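PDB 3A8T: adenylate isopentenyltransferase from Humulus lupulus, which transfers the isopentenyl group of dimethylallyl diphosphate to AMP, ADP or ATP, a step of cytokinin biosynthesis in hop. Local coordinates for residues E236-R239 and Y240-K243. Sequence-based numbering, arbitrary orientation.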
ATOM      1  N   GLU A 236      -1.342  -7.423 -15.695  1.00 18.13           N
ATOM      2  CA  GLU A 236      -2.656  -8.004 -16.010  1.00 19.00           C
ATOM      3  C   GLU A 236      -3.275  -7.293 -17.199  1.00 19.00           C
ATOM      4  O   GLU A 236      -3.697  -7.947 -18.168  1.00 20.48           O
ATOM      5  CB  GLU A 236      -3.615  -7.970 -14.801  1.00 21.77           C
ATOM      6  CG  GLU A 236      -3.157  -8.730 -13.585  1.00 20.82           C
ATOM      7  CD  GLU A 236      -2.165  -7.954 -12.701  1.00 25.55           C
ATOM      8  OE1 GLU A 236      -1.556  -6.924 -13.123  1.00 25.43           O
ATOM      9  OE2 GLU A 236      -1.996  -8.379 -11.545  1.00 25.08           O
ATOM     10  N   PHE A 237      -3.320  -5.967 -17.153  1.00 17.83           N
ATOM     11  CA  PHE A 237      -3.878  -5.287 -18.304  1.00 16.93           C
ATOM     12  C   PHE A 237      -3.005  -5.294 -19.517  1.00 16.78           C
ATOM     13  O   PHE A 237      -3.523  -5.198 -20.615  1.00 17.31           O
ATOM     14  CB  PHE A 237      -4.396  -3.885 -17.947  1.00 16.96           C
ATOM     15  CG  PHE A 237      -5.862  -3.916 -17.541  1.00 22.05           C
ATOM     16  CD1 PHE A 237      -6.853  -4.263 -18.494  1.00 20.84           C
ATOM     17  CD2 PHE A 237      -6.255  -3.783 -16.186  1.00 21.98           C
ATOM     18  CE1 PHE A 237      -8.190  -4.486 -18.100  1.00 23.07           C
ATOM     19  CE2 PHE A 237      -7.578  -4.001 -15.794  1.00 21.30           C
ATOM     20  CZ  PHE A 237      -8.547  -4.357 -16.746  1.00 21.99           C
ATOM     21  N   ASP A 238      -1.688  -5.408 -19.348  1.00 17.32           N
ATOM     22  CA  ASP A 238      -0.791  -5.495 -20.527  1.00 18.69           C
ATOM     23  C   ASP A 238      -1.211  -6.733 -21.355  1.00 20.38           C
ATOM     24  O   ASP A 238      -1.212  -6.726 -22.597  1.00 22.96           O
ATOM     25  CB  ASP A 238       0.692  -5.620 -20.125  1.00 16.92           C
ATOM     26  CG  ASP A 238       1.288  -4.293 -19.634  1.00 19.18           C
ATOM     27  OD1 ASP A 238       0.646  -3.230 -19.830  1.00 20.63           O
ATOM     28  OD2 ASP A 238       2.400  -4.295 -19.050  1.00 21.13           O
ATOM     29  N   ARG A 239      -1.603  -7.793 -20.673  1.00 21.70           N
ATOM     30  CA  ARG A 239      -2.027  -8.986 -21.372  1.00 23.46           C
ATOM     31  C   ARG A 239      -3.274  -8.638 -22.202  1.00 23.47           C
ATOM     32  O   ARG A 239      -3.388  -9.019 -23.345  1.00 24.62           O
ATOM     33  CB  ARG A 239      -2.310 -10.056 -20.347  1.00 28.14           C
ATOM     34  CG  ARG A 239      -2.710 -11.402 -20.870  1.00 31.35           C
ATOM     35  CD  ARG A 239      -2.230 -12.471 -19.884  1.00 34.01           C
ATOM     36  NE  ARG A 239      -2.732 -13.749 -20.325  1.00 35.39           N
ATOM     37  CZ  ARG A 239      -2.269 -14.372 -21.393  1.00 36.31           C
ATOM     38  NH1 ARG A 239      -1.276 -13.852 -22.105  1.00 38.08           N
ATOM     39  NH2 ARG A 239      -2.854 -15.470 -21.802  1.00 37.31           N
ATOM     40  N   TYR A 240      -4.191  -7.879 -21.623  1.00 22.89           N
ATOM     41  CA  TYR A 240      -5.390  -7.445 -22.326  1.00 21.64           C
ATOM     42  C   TYR A 240      -5.048  -6.488 -23.469  1.00 22.21           C
ATOM     43  O   TYR A 240      -5.484  -6.683 -24.572  1.00 21.68           O
ATOM     44  CB  TYR A 240      -6.331  -6.755 -21.364  1.00 21.06           C
ATOM     45  CG  TYR A 240      -7.496  -6.130 -22.027  1.00 24.48           C
ATOM     46  CD1 TYR A 240      -8.650  -6.861 -22.298  1.00 24.78           C
ATOM     47  CD2 TYR A 240      -7.473  -4.795 -22.381  1.00 25.60           C
ATOM     48  CE1 TYR A 240      -9.750  -6.282 -22.894  1.00 25.30           C
ATOM     49  CE2 TYR A 240      -8.583  -4.205 -22.983  1.00 27.61           C
ATOM     50  CZ  TYR A 240      -9.717  -4.952 -23.232  1.00 26.48           C
ATOM     51  OH  TYR A 240     -10.811  -4.337 -23.789  1.00 27.15           O
ATOM     52  N   PHE A 241      -4.257  -5.455 -23.212  1.00 23.45           N
ATOM     53  CA  PHE A 241      -3.916  -4.520 -24.276  1.00 24.39           C
ATOM     54  C   PHE A 241      -3.107  -5.233 -25.392  1.00 25.90           C
ATOM     55  O   PHE A 241      -3.033  -4.781 -26.516  1.00 24.38           O
ATOM     56  CB  PHE A 241      -3.093  -3.338 -23.714  1.00 23.37           C
ATOM     57  CG  PHE A 241      -3.814  -2.508 -22.701  1.00 24.48           C
ATOM     58  CD1 PHE A 241      -5.064  -1.967 -22.967  1.00 23.88           C
ATOM     59  CD2 PHE A 241      -3.225  -2.213 -21.462  1.00 25.39           C
ATOM     60  CE1 PHE A 241      -5.712  -1.141 -22.022  1.00 22.85           C
ATOM     61  CE2 PHE A 241      -3.906  -1.369 -20.519  1.00 24.12           C
ATOM     62  CZ  PHE A 241      -5.120  -0.851 -20.807  1.00 22.16           C
ATOM     63  N   GLU A 242      -2.472  -6.340 -25.060  1.00 28.85           N
ATOM     64  CA  GLU A 242      -1.714  -7.080 -26.054  1.00 32.44           C
ATOM     65  C   GLU A 242      -2.609  -7.324 -27.237  1.00 33.04           C
ATOM     66  O   GLU A 242      -2.262  -7.064 -28.390  1.00 34.03           O
ATOM     67  CB  GLU A 242      -1.261  -8.434 -25.499  1.00 36.33           C
ATOM     68  CG  GLU A 242      -0.199  -9.028 -26.363  1.00 40.79           C
ATOM     69  CD  GLU A 242       0.845  -7.980 -26.689  1.00 43.09           C
ATOM     70  OE1 GLU A 242       1.231  -7.844 -27.867  1.00 45.01           O
ATOM     71  OE2 GLU A 242       1.274  -7.283 -25.749  1.00 45.67           O
ATOM     72  N   LYS A 243      -3.786  -7.834 -26.919  1.00 34.22           N
ATOM     73  CA  LYS A 243      -4.787  -8.112 -27.925  1.00 34.88           C
ATOM     74  C   LYS A 243      -5.619  -6.918 -28.315  1.00 33.49           C
ATOM     75  O   LYS A 243      -5.904  -6.746 -29.500  1.00 34.73           O
ATOM     76  CB  LYS A 243      -5.681  -9.252 -27.463  1.00 36.30           C
ATOM     77  CG  LYS A 243      -4.989 -10.601 -27.612  1.00 39.30           C
ATOM     78  CD  LYS A 243      -5.866 -11.726 -27.122  1.00 43.50           C
ATOM     79  CE  LYS A 243      -6.410 -11.430 -25.708  1.00 45.71           C
ATOM     80  NZ  LYS A 243      -5.330 -10.855 -24.819  1.00 48.72           N
TER
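Phe237 meets both Tyr240 and Phe241, three and four residues further along helix 234-243. From its root outward, the CB of Phe237 lies 3.6 Å from CE2 of the Phe241 ring. The ring then leads off beside the Tyr240 side chain, and its CD1 sits 3.8 Å from CB of Tyr240 and also approaches CG and CD2 of the Tyr240 ring. An edge of Phe237 is thus presented to the Tyr240 face in an offset edge-to-face pair, with planes at 80° and centroids 5.8 Å apart. Tyr240 has CG anti to its own backbone N (chi1 173°), which lays its side chain alongside Phe237, both pointing the same way. Phe241 instead sets CG anti to its carbonyl carbon, beside its own backbone N, which brings ring atom CD2 to 3.1 Å from Phe237 O; its ring meets that of Phe237 obliquely.

In the backbone, the bond from Phe241 N to Phe237 O is short and nearly straight, 2.7 Å with an N-H...O angle of 170°. Glu242 N reaches Asp238 O at 2.8 Å, with a more bent geometry.

The aromatic side is buried: Phe264 and Phe204 also meet Phe237, while Tyr211 meets the Phe241 ring. Elsewhere on the helix, the OD2 of Asp238 forms salt bridges with Arg225 and Arg229, and the carboxylate of Glu236 is held by Gly233 N and Asn274. The arrangement is an i, i+3, i+4 aromatic cluster on one helix, joining helix 234-243 to helices 203-210 and 257-289 just beyond the ATP-binding residues Lys230 to Ile232.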